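Local coordinates for conserved protein (Methanosarcina mazei, PDB 2NR4) that is of unknown function but binds flavin mononucleotide, at residues Thr37-Asn43 against Thr66-Lys72; Leu95-Glu101 against Pro111-Glu115; Trp119-Ile125 against Asp137-Ala143. All coordinates share one frame; numbering follows the deposited sequence.

Overall arrangement
All three contacts lie in the FMN-binding-clan domain, built round a six-stranded antiparallel barrel, and each has a buried and a solvent side. Contact 1 sets the turn between strands 29-37 and 43-51 against helix 65-73 through polar side chains and water beside the flavin phosphate; Thr-37 and Thr-66 are buried, Glu-40 and Lys-72 exposed. Contacts 2 and 3 lie on antiparallel hairpins: strand ends and leading loop of a separate two-stranded sheet (Phe-100 buried, Lys-114 exposed), and the barrel wall (Phe-122 buried, Glu-123 exposed). Contact 3, the most apolar, buries 775 Å², against 451 and 285 Å² for contacts 2 and 1. Pro-42 packs on Phe-100 and Pro-111, Val-70 on Cys-124, Val-112 on Trp-119.

Contact 1 of 3, residues Thr37-Asn43 against Thr66-Lys72; sequences TGFEHPN and TWENVLK. With FMN (flavin mononucleotide), chain C.
Asn-69 meets Thr-37 through one nearly straight hydrogen bond: ND2 donates to OG1 over 2.9 Å with an N-H...O angle of 177°, and the hydroxyl oxygen lies in the amide plane. Thr-37 places OG1 between its backbone N and carbonyl carbon (chi1 50°), which turns the hydroxyl to Asn-69 and sends CG2 instead toward the methyls of Thr-66 and Val-70, at right angles to both side chains. This end is tight. Gly-38 CA lies 3.6 Å from Asn-69 ND2, and a side chain at Gly-38 would run into the carbonyl oxygen of His-41. The same amide nitrogen also donates to a water that in turn donates to His-41 O, and this water ties the far limb of the turn to the helix.

The turn joins two barrel strands, with paired backbone bonds between Thr-37 and Asn-43 closing its neck, while helix 65-73 presents its N-terminal end to the flavin phosphate. Thr-66 grips phosphate oxygen O2P twice, through its backbone N (2.9 Å) and through OG1 (2.6 Å). A water that donates to Thr-66 OG1 also lies 2.6 Å from Thr-37 OG1, linking the turn to this phosphate-binding residue.

Toward solvent the fit loosens to a single long salt bridge, where the extended chain of Lys-72 brings NZ to 3.5 Å from Glu-40 OE2, the two side chains crossing at about a right angle.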
loop_
_atom_site.group_PDB
_atom_site.type_symbol
_atom_site.label_atom_id
_atom_site.label_comp_id
_atom_site.label_asym_id
_atom_site.label_seq_id
_atom_site.Cartn_x
_atom_site.Cartn_y
_atom_site.Cartn_z
ATOM N N THR A 37 13.873 18.010 1.417
ATOM C CA THR A 37 14.822 18.716 2.286
ATOM C C THR A 37 15.442 19.825 1.411
ATOM O O THR A 37 15.252 19.819 0.197
ATOM C CB THR A 37 15.981 17.807 2.746
ATOM O OG1 THR A 37 16.594 17.114 1.628
ATOM C CG2 THR A 37 15.578 16.803 3.880
ATOM N N GLY A 38 16.208 20.731 2.016
ATOM C CA GLY A 38 17.021 21.657 1.223
ATOM C C GLY A 38 16.377 23.004 1.027
ATOM O O GLY A 38 15.747 23.247 0.017
ATOM N N PHE A 39 16.538 23.855 2.027
ATOM C CA PHE A 39 16.157 25.247 1.981
ATOM C C PHE A 39 16.635 25.885 0.680
ATOM O O PHE A 39 15.827 26.471 -0.057
ATOM C CB PHE A 39 16.778 25.981 3.191
ATOM C CG PHE A 39 15.927 25.967 4.437
ATOM C CD1 PHE A 39 14.779 26.762 4.530
ATOM C CD2 PHE A 39 16.311 25.216 5.558
ATOM C CE1 PHE A 39 13.999 26.769 5.710
ATOM C CE2 PHE A 39 15.538 25.211 6.740
ATOM C CZ PHE A 39 14.385 25.998 6.811
ATOM N N GLU A 40 17.919 25.696 0.359
ATOM C CA GLU A 40 18.584 26.414 -0.744
ATOM C C GLU A 40 18.577 25.705 -2.101
ATOM O O GLU A 40 18.882 26.303 -3.116
ATOM C CB GLU A 40 20.048 26.682 -0.365
ATOM C CG GLU A 40 20.242 27.623 0.804
ATOM C CD GLU A 40 21.714 27.788 1.171
ATOM O OE1 GLU A 40 22.613 27.637 0.285
ATOM O OE2 GLU A 40 21.982 28.076 2.356
ATOM N N HIS A 41 18.270 24.412 -2.108
ATOM C CA HIS A 41 18.139 23.640 -3.319
ATOM C C HIS A 41 17.290 22.421 -2.924
ATOM O O HIS A 41 17.776 21.559 -2.196
ATOM C CB HIS A 41 19.467 23.152 -3.879
ATOM C CG HIS A 41 19.298 22.248 -5.068
ATOM N ND1 HIS A 41 19.102 22.720 -6.348
ATOM C CD2 HIS A 41 19.222 20.898 -5.156
ATOM C CE1 HIS A 41 18.950 21.702 -7.177
ATOM N NE2 HIS A 41 19.008 20.584 -6.477
ATOM N N PRO A 42 16.036 22.384 -3.367
ATOM C CA PRO A 42 15.156 21.290 -2.892
ATOM C C PRO A 42 15.569 19.944 -3.442
ATOM O O PRO A 42 15.928 19.806 -4.631
ATOM C CB PRO A 42 13.776 21.691 -3.413
ATOM C CG PRO A 42 14.060 22.574 -4.645
ATOM C CD PRO A 42 15.340 23.294 -4.296
ATOM N N ASN A 43 15.456 18.938 -2.567
ATOM C CA ASN A 43 15.830 17.580 -2.873
ATOM C C ASN A 43 14.719 16.676 -2.356
ATOM O O ASN A 43 14.061 16.990 -1.345
ATOM C CB ASN A 43 17.071 17.217 -2.063
ATOM C CG ASN A 43 17.581 15.835 -2.395
ATOM O OD1 ASN A 43 17.491 14.875 -1.586
ATOM N ND2 ASN A 43 18.105 15.708 -3.590
ATOM N N THR A 66 19.857 13.896 1.420
ATOM C CA THR A 66 18.955 14.087 2.574
ATOM C C THR A 66 19.746 14.207 3.863
ATOM O O THR A 66 19.480 15.074 4.701
ATOM C CB THR A 66 17.989 12.878 2.685
ATOM O OG1 THR A 66 17.314 12.731 1.449
ATOM C CG2 THR A 66 16.987 13.069 3.794
ATOM N N TRP A 67 20.707 13.309 4.041
ATOM C CA TRP A 67 21.605 13.359 5.206
ATOM C C TRP A 67 22.334 14.712 5.326
ATOM O O TRP A 67 22.303 15.360 6.389
ATOM C CB TRP A 67 22.594 12.190 5.119
ATOM C CG TRP A 67 23.725 12.249 6.064
ATOM C CD1 TRP A 67 23.713 11.867 7.364
ATOM C CD2 TRP A 67 25.065 12.691 5.784
ATOM N NE1 TRP A 67 24.965 12.052 7.924
ATOM C CE2 TRP A 67 25.806 12.552 6.973
ATOM C CE3 TRP A 67 25.702 13.209 4.646
ATOM C CZ2 TRP A 67 27.171 12.879 7.054
ATOM C CZ3 TRP A 67 27.068 13.538 4.726
ATOM C CH2 TRP A 67 27.778 13.374 5.924
ATOM N N GLU A 68 22.934 15.168 4.226
ATOM C CA GLU A 68 23.681 16.420 4.217
ATOM C C GLU A 68 22.772 17.591 4.586
ATOM O O GLU A 68 23.162 18.436 5.369
ATOM C CB GLU A 68 24.356 16.632 2.843
ATOM C CG GLU A 68 25.512 17.648 2.864
ATOM C CD GLU A 68 26.094 17.918 1.474
ATOM O OE1 GLU A 68 25.772 17.166 0.518
ATOM O OE2 GLU A 68 26.856 18.909 1.350
ATOM N N ASN A 69 21.538 17.597 4.080
ATOM C CA ASN A 69 20.618 18.695 4.347
ATOM C C ASN A 69 20.120 18.690 5.802
ATOM O O ASN A 69 19.959 19.748 6.414
ATOM C CB ASN A 69 19.432 18.688 3.381
ATOM C CG ASN A 69 19.808 19.043 1.952
ATOM O OD1 ASN A 69 20.837 19.670 1.705
ATOM N ND2 ASN A 69 18.960 18.662 1.000
ATOM N N VAL A 70 19.889 17.496 6.345
ATOM C CA VAL A 70 19.485 17.389 7.742
ATOM C C VAL A 70 20.581 17.857 8.702
ATOM O O VAL A 70 20.339 18.637 9.632
ATOM C CB VAL A 70 19.011 15.983 8.058
ATOM C CG1 VAL A 70 18.877 15.796 9.570
ATOM C CG2 VAL A 70 17.641 15.746 7.339
ATOM N N LEU A 71 21.785 17.403 8.444
ATOM C CA LEU A 71 22.951 17.861 9.168
ATOM C C LEU A 71 23.065 19.393 9.202
ATOM O O LEU A 71 23.191 19.957 10.277
ATOM C CB LEU A 71 24.201 17.242 8.541
ATOM C CG LEU A 71 24.893 16.097 9.261
ATOM C CD1 LEU A 71 23.970 14.943 9.595
ATOM C CD2 LEU A 71 26.036 15.620 8.377
ATOM N N LYS A 72 22.987 20.055 8.048
ATOM C CA LYS A 72 23.089 21.509 7.988
ATOM C C LYS A 72 21.864 22.267 8.487
ATOM O O LYS A 72 22.004 23.246 9.223
ATOM C CB LYS A 72 23.355 21.989 6.572
ATOM C CG LYS A 72 23.518 23.524 6.514
ATOM C CD LYS A 72 23.315 24.072 5.118
ATOM C CE LYS A 72 24.157 25.317 4.924
ATOM N NZ LYS A 72 24.249 25.645 3.478
HETATM N N1 FMN C . 17.440 5.895 2.881
HETATM C C2 FMN C . 17.647 6.297 4.184
HETATM O O2 FMN C . 18.703 6.858 4.464
HETATM N N3 FMN C . 16.701 6.040 5.153
HETATM C C4 FMN C . 15.519 5.395 4.821
HETATM O O4 FMN C . 14.584 5.352 5.611
HETATM C C4A FMN C . 15.299 4.997 3.505
HETATM N N5 FMN C . 14.130 4.343 3.149
HETATM C C5A FMN C . 13.901 3.963 1.834
HETATM C C6 FMN C . 12.705 3.319 1.491
HETATM C C7 FMN C . 12.464 2.936 0.179
HETATM C C7M FMN C . 11.200 2.186 -0.132
HETATM C C8 FMN C . 13.450 3.187 -0.800
HETATM C C8M FMN C . 13.188 2.949 -2.239
HETATM C C9 FMN C . 14.653 3.825 -0.465
HETATM C C9A FMN C . 14.871 4.226 0.866
HETATM N N10 FMN C . 16.055 4.870 1.229
HETATM C C10 FMN C . 16.271 5.251 2.537
HETATM C "C1'" FMN C . 17.169 5.013 0.236
HETATM C "C2'" FMN C . 17.120 6.422 -0.341
HETATM O "O2'" FMN C . 15.826 6.694 -0.808
HETATM C "C3'" FMN C . 18.060 6.482 -1.522
HETATM O "O3'" FMN C . 19.376 6.229 -1.060
HETATM C "C4'" FMN C . 17.954 7.820 -2.250
HETATM O "O4'" FMN C . 18.646 7.639 -3.460
HETATM C "C5'" FMN C . 18.568 8.972 -1.443
HETATM O "O5'" FMN C . 18.775 10.098 -2.271
HETATM P P FMN C . 19.283 11.552 -1.757
HETATM O O1P FMN C . 20.813 11.525 -1.919
HETATM O O2P FMN C . 18.951 11.695 -0.254
HETATM O O3P FMN C . 18.682 12.603 -2.693
HETATM O O HOH W 1 15.596 14.870 0.703
HETATM O O HOH W 2 19.769 19.717 -1.625
#

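Contact 2 of 3, residues Leu95-Glu101 against Pro111-Glu115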
loop_
_atom_site.group_PDB
_atom_site.type_symbol
_atom_site.label_atom_id
_atom_site.label_comp_id
_atom_site.label_asym_id
_atom_site.label_seq_id
_atom_site.Cartn_x
_atom_site.Cartn_y
_atom_site.Cartn_z
ATOM N N LEU A 95 14.476 15.488 -8.643
ATOM C CA LEU A 95 13.240 16.146 -9.042
ATOM C C LEU A 95 13.619 17.602 -9.306
ATOM O O LEU A 95 14.493 18.154 -8.650
ATOM C CB LEU A 95 12.176 16.061 -7.959
ATOM C CG LEU A 95 11.636 14.703 -7.496
ATOM C CD1 LEU A 95 10.324 14.915 -6.763
ATOM C CD2 LEU A 95 11.414 13.734 -8.636
ATOM N N VAL A 96 12.988 18.204 -10.293
ATOM C CA VAL A 96 13.340 19.579 -10.630
ATOM C C VAL A 96 12.674 20.550 -9.638
ATOM O O VAL A 96 11.623 20.228 -9.045
ATOM C CB VAL A 96 13.107 19.874 -12.123
ATOM C CG1 VAL A 96 14.148 19.131 -12.956
ATOM C CG2 VAL A 96 11.760 19.481 -12.547
ATOM N N PRO A 97 13.313 21.711 -9.387
ATOM C CA PRO A 97 12.714 22.651 -8.444
ATOM C C PRO A 97 11.255 23.013 -8.703
ATOM O O PRO A 97 10.561 23.347 -7.732
ATOM C CB PRO A 97 13.650 23.895 -8.537
ATOM C CG PRO A 97 14.979 23.289 -8.975
ATOM C CD PRO A 97 14.608 22.208 -9.915
ATOM N N SER A 98 10.762 22.884 -9.945
ATOM C CA SER A 98 9.334 23.187 -10.249
ATOM C C SER A 98 8.329 22.183 -9.667
ATOM O O SER A 98 7.113 22.414 -9.677
ATOM C CB SER A 98 9.061 23.365 -11.753
ATOM O OG SER A 98 9.668 22.365 -12.560
ATOM N N GLU A 99 8.850 21.076 -9.154
ATOM C CA GLU A 99 8.008 20.024 -8.582
ATOM C C GLU A 99 7.699 20.279 -7.113
ATOM O O GLU A 99 6.956 19.528 -6.475
ATOM C CB GLU A 99 8.722 18.677 -8.781
ATOM C CG GLU A 99 8.983 18.410 -10.257
ATOM C CD GLU A 99 9.470 17.017 -10.552
ATOM O OE1 GLU A 99 10.573 16.870 -11.123
ATOM O OE2 GLU A 99 8.729 16.064 -10.233
ATOM N N PHE A 100 8.303 21.319 -6.560
ATOM C CA PHE A 100 8.165 21.652 -5.165
ATOM C C PHE A 100 7.389 22.954 -5.005
ATOM O O PHE A 100 7.362 23.797 -5.926
ATOM C CB PHE A 100 9.534 21.856 -4.532
ATOM C CG PHE A 100 10.420 20.644 -4.590
ATOM C CD1 PHE A 100 10.487 19.766 -3.512
ATOM C CD2 PHE A 100 11.197 20.384 -5.730
ATOM C CE1 PHE A 100 11.335 18.647 -3.555
ATOM C CE2 PHE A 100 12.062 19.248 -5.799
ATOM C CZ PHE A 100 12.118 18.380 -4.689
ATOM N N GLU A 101 6.820 23.128 -3.821
ATOM C CA GLU A 101 6.226 24.385 -3.423
ATOM C C GLU A 101 6.660 24.701 -2.003
ATOM O O GLU A 101 7.134 23.805 -1.270
ATOM C CB GLU A 101 4.700 24.357 -3.604
ATOM C CG GLU A 101 3.893 23.550 -2.590
ATOM C CD GLU A 101 2.392 23.520 -2.950
ATOM O OE1 GLU A 101 1.964 24.302 -3.847
ATOM O OE2 GLU A 101 1.637 22.728 -2.341
ATOM N N PRO A 111 10.486 23.514 1.307
ATOM C CA PRO A 111 9.942 22.837 0.144
ATOM C C PRO A 111 9.178 21.535 0.503
ATOM O O PRO A 111 9.696 20.711 1.280
ATOM C CB PRO A 111 11.194 22.451 -0.629
ATOM C CG PRO A 111 12.245 22.287 0.397
ATOM C CD PRO A 111 11.948 23.359 1.391
ATOM N N VAL A 112 7.991 21.382 -0.069
ATOM C CA VAL A 112 7.254 20.083 -0.052
ATOM C C VAL A 112 6.908 19.763 -1.499
ATOM O O VAL A 112 7.002 20.648 -2.354
ATOM C CB VAL A 112 6.013 20.137 0.853
ATOM C CG1 VAL A 112 6.411 20.387 2.321
ATOM C CG2 VAL A 112 4.975 21.175 0.371
ATOM N N LEU A 113 6.545 18.515 -1.797
ATOM C CA LEU A 113 6.142 18.167 -3.157
ATOM C C LEU A 113 4.760 18.704 -3.503
ATOM O O LEU A 113 3.826 18.581 -2.718
ATOM C CB LEU A 113 6.173 16.658 -3.383
ATOM C CG LEU A 113 7.560 16.030 -3.206
ATOM C CD1 LEU A 113 7.452 14.496 -3.371
ATOM C CD2 LEU A 113 8.529 16.584 -4.229
ATOM N N LYS A 114 4.637 19.279 -4.698
ATOM C CA LYS A 114 3.337 19.766 -5.171
ATOM C C LYS A 114 2.342 18.620 -5.330
ATOM O O LYS A 114 1.139 18.825 -5.147
ATOM C CB LYS A 114 3.493 20.466 -6.501
ATOM C CG LYS A 114 4.155 21.826 -6.355
ATOM C CD LYS A 114 4.492 22.390 -7.740
ATOM C CE LYS A 114 3.275 22.931 -8.404
ATOM N NZ LYS A 114 3.734 24.171 -9.130
ATOM N N GLU A 115 2.871 17.445 -5.659
ATOM C CA GLU A 115 2.065 16.246 -5.862
ATOM C C GLU A 115 1.897 15.412 -4.576
ATOM O O GLU A 115 1.333 14.323 -4.620
ATOM C CB GLU A 115 2.648 15.399 -6.987
ATOM C CG GLU A 115 2.525 16.029 -8.398
ATOM C CD GLU A 115 1.103 16.473 -8.774
ATOM O OE1 GLU A 115 0.112 15.765 -8.449
ATOM O OE2 GLU A 115 0.970 17.539 -9.421
HETATM O O HOH W 3 5.634 17.165 -6.777
HETATM O O HOH W 4 -0.014 21.183 -4.162
HETATM O O HOH W 5 2.076 20.494 -1.314
#
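Leu-113 CD2 touches two side chains of the facing segment, 3.5 Å from Leu-95 CD1 and equally far from Phe-100 CE1, reached in directions roughly at right angles. The leucines cross at about a right angle, whereas Phe-100 and Leu-113 run side by side in the same direction. Phe-100 holds CG anti to its carbonyl carbon (chi1 -61°), and from there the ring also meets Pro-111 CB through CD1. Were Phe-100 replaced by an alanine, the ring's contacts would be lost, and Leu-113 CD2 and Pro-111 CB would probably face a gap.

Around this centre the backbones pair as an antiparallel beta hairpin. Glu-101 and Val-112 form its hydrogen-bonded pair, N to O in each direction, at 2.9 Å from Glu-101 N to Val-112 O and 2.8 Å in return. Phe-100 and Leu-113 are the adjoining non-hydrogen-bonded pair. Beyond them Lys-114 N donates to Glu-99 O at 177°, extending the ladder past the strand ends.

At the polar edge Lys-114 bends back over the other segment, its CD 3.3 Å from Ser-98 O. Its CG lies beside Glu-101 CB, yet the charged ends stay apart, with 5.6 Å between Glu-101 OE1 and Lys-114 NZ. Two waters instead donate to Glu-101 OE2 and span to the carbonyl oxygens of Leu-113 and Lys-114.

Leu-95 rests on helix 84-92, whose Arg-89 forms a salt bridge with Glu-99, while Leu-113 packs on strand 29-37 and Val-112 on strand 75-79.

Contact 3 of 3, residues Trp119-Ile125 against Asp137-Ala143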
loop_
_atom_site.group_PDB
_atom_site.type_symbol
_atom_site.label_atom_id
_atom_site.label_comp_id
_atom_site.label_asym_id
_atom_site.label_seq_id
_atom_site.Cartn_x
_atom_site.Cartn_y
_atom_site.Cartn_z
ATOM N N TRP A 119 1.511 16.506 3.644
ATOM C CA TRP A 119 2.913 16.818 4.023
ATOM C C TRP A 119 2.992 17.248 5.475
ATOM O O TRP A 119 2.001 17.790 6.032
ATOM C CB TRP A 119 3.547 17.866 3.058
ATOM C CG TRP A 119 2.745 19.124 2.938
ATOM C CD1 TRP A 119 1.832 19.427 1.955
ATOM C CD2 TRP A 119 2.736 20.233 3.857
ATOM N NE1 TRP A 119 1.265 20.685 2.210
ATOM C CE2 TRP A 119 1.806 21.190 3.362
ATOM C CE3 TRP A 119 3.445 20.526 5.035
ATOM C CZ2 TRP A 119 1.558 22.409 4.021
ATOM C CZ3 TRP A 119 3.194 21.728 5.687
ATOM C CH2 TRP A 119 2.238 22.645 5.183
ATOM N N VAL A 120 4.128 16.979 6.106
ATOM C CA VAL A 120 4.408 17.487 7.454
ATOM C C VAL A 120 5.825 18.021 7.424
ATOM O O VAL A 120 6.756 17.300 7.037
ATOM C CB VAL A 120 4.304 16.389 8.556
ATOM C CG1 VAL A 120 4.538 17.005 9.966
ATOM C CG2 VAL A 120 2.929 15.663 8.489
ATOM N N VAL A 121 6.005 19.277 7.821
ATOM C CA VAL A 121 7.347 19.804 8.007
ATOM C C VAL A 121 7.814 19.507 9.442
ATOM O O VAL A 121 7.150 19.882 10.422
ATOM C CB VAL A 121 7.422 21.354 7.699
ATOM C CG1 VAL A 121 8.868 21.816 7.861
ATOM C CG2 VAL A 121 6.912 21.629 6.306
ATOM N N PHE A 122 8.974 18.877 9.568
ATOM C CA PHE A 122 9.528 18.554 10.898
ATOM C C PHE A 122 10.858 19.253 11.154
ATOM O O PHE A 122 11.709 19.299 10.260
ATOM C CB PHE A 122 9.850 17.069 11.001
ATOM C CG PHE A 122 8.657 16.144 10.880
ATOM C CD1 PHE A 122 7.871 15.838 12.005
ATOM C CD2 PHE A 122 8.403 15.489 9.672
ATOM C CE1 PHE A 122 6.814 14.899 11.904
ATOM C CE2 PHE A 122 7.345 14.598 9.556
ATOM C CZ PHE A 122 6.552 14.299 10.695
ATOM N N GLU A 123 11.057 19.703 12.392
ATOM C CA GLU A 123 12.385 19.989 12.922
ATOM C C GLU A 123 13.004 18.646 13.346
ATOM O O GLU A 123 12.381 17.860 14.043
ATOM C CB GLU A 123 12.315 20.926 14.156
ATOM C CG GLU A 123 13.702 21.082 14.814
ATOM C CD GLU A 123 13.740 22.183 15.875
ATOM O OE1 GLU A 123 12.672 22.806 16.113
ATOM O OE2 GLU A 123 14.846 22.400 16.443
ATOM N N CYS A 124 14.213 18.384 12.878
ATOM C CA CYS A 124 15.007 17.225 13.265
ATOM C C CYS A 124 15.811 17.547 14.508
ATOM O O CYS A 124 16.555 18.566 14.555
ATOM C CB CYS A 124 15.992 16.883 12.158
ATOM S SG CYS A 124 15.195 16.522 10.576
ATOM N N ILE A 125 15.707 16.673 15.495
ATOM C CA ILE A 125 16.340 16.918 16.792
ATOM C C ILE A 125 17.101 15.705 17.257
ATOM O O ILE A 125 16.930 14.580 16.695
ATOM C CB ILE A 125 15.298 17.288 17.850
ATOM C CG1 ILE A 125 14.368 16.088 18.171
ATOM C CG2 ILE A 125 14.458 18.461 17.384
ATOM C CD1 ILE A 125 13.373 16.303 19.335
ATOM N N ASP A 137 15.236 12.423 15.844
ATOM C CA ASP A 137 13.809 12.458 16.156
ATOM C C ASP A 137 13.181 13.642 15.438
ATOM O O ASP A 137 13.917 14.563 15.009
ATOM C CB ASP A 137 13.603 12.537 17.673
ATOM C CG ASP A 137 14.359 11.454 18.395
ATOM O OD1 ASP A 137 14.163 10.271 18.042
ATOM O OD2 ASP A 137 15.185 11.759 19.296
ATOM N N LEU A 138 11.855 13.629 15.298
ATOM C CA LEU A 138 11.125 14.595 14.510
ATOM C C LEU A 138 10.041 15.309 15.292
ATOM O O LEU A 138 9.157 14.670 15.881
ATOM C CB LEU A 138 10.471 13.926 13.303
ATOM C CG LEU A 138 11.437 13.218 12.324
ATOM C CD1 LEU A 138 10.627 12.562 11.231
ATOM C CD2 LEU A 138 12.462 14.186 11.699
ATOM N N VAL A 139 10.090 16.636 15.248
ATOM C CA VAL A 139 9.092 17.465 15.946
ATOM C C VAL A 139 8.296 18.260 14.868
ATOM O O VAL A 139 8.895 19.042 14.133
ATOM C CB VAL A 139 9.798 18.444 16.927
ATOM C CG1 VAL A 139 8.738 19.264 17.651
ATOM C CG2 VAL A 139 10.728 17.688 17.908
ATOM N N PRO A 140 6.965 18.034 14.734
ATOM C CA PRO A 140 6.217 18.650 13.630
ATOM C C PRO A 140 6.084 20.150 13.833
ATOM O O PRO A 140 5.932 20.600 14.988
ATOM C CB PRO A 140 4.829 18.009 13.714
ATOM C CG PRO A 140 4.782 17.240 14.940
ATOM C CD PRO A 140 6.117 17.192 15.598
ATOM N N LEU A 141 6.190 20.895 12.744
ATOM C CA LEU A 141 6.144 22.361 12.753
ATOM C C LEU A 141 4.902 22.870 12.032
ATOM O O LEU A 141 4.321 23.920 12.391
ATOM C CB LEU A 141 7.392 22.930 12.062
ATOM C CG LEU A 141 8.738 22.748 12.728
ATOM C CD1 LEU A 141 9.811 23.494 11.936
ATOM C CD2 LEU A 141 8.706 23.216 14.196
ATOM N N ASN A 142 4.508 22.146 10.992
ATOM C CA ASN A 142 3.398 22.549 10.146
ATOM C C ASN A 142 2.984 21.299 9.378
ATOM O O ASN A 142 3.778 20.356 9.254
ATOM C CB ASN A 142 3.888 23.640 9.174
ATOM C CG ASN A 142 2.754 24.454 8.521
ATOM O OD1 ASN A 142 1.568 24.385 8.903
ATOM N ND2 ASN A 142 3.140 25.250 7.516
ATOM N N ALA A 143 1.767 21.295 8.859
ATOM C CA ALA A 143 1.246 20.122 8.126
ATOM C C ALA A 143 0.159 20.552 7.187
ATOM O O ALA A 143 -0.550 21.530 7.470
ATOM C CB ALA A 143 0.728 19.064 9.085
#
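Leu-138 fits its branched end over the ring of Phe-122: CD1 stands 4.0 Å from the ring centroid and only 12° off the normal, a CH-pi contact. Val-120 CG1 lies over the opposite face toward the rim, so the ring is sandwiched between neighbours from both strands. Phe-122 CD1 reaches Leu-138 CB at 3.5 Å, and Leu-138 CD2 fills the space beside Cys-124 SG. On the other side of the sheet, Ile-125 places CG1 between its backbone N and carbonyl carbon (chi1 67°), pressing CD1 tightly against Val-139 CG2 at 3.3 Å.

A classic beta bulge interrupts this antiparallel hairpin of the barrel wall, with Leu-141 and Asn-142 both opposite Val-121. Val-121 N donates to Asn-142 O, and Val-121 O accepts from Leu-141 N at 2.7 Å. At the bulge itself, the Asn-142 amide stands almost perpendicular to the Trp-119 ring, ND2 at its edge 3.6 Å from CH2, while the backbone of the following Ala-143 lies over one face.

Asp-137 forms a salt bridge with Arg-128, and Asn-142 donates to Asp-104 O. Between the strands, six backbone hydrogen bonds fix the register, leaving the side chains to contribute chiefly apolar fit.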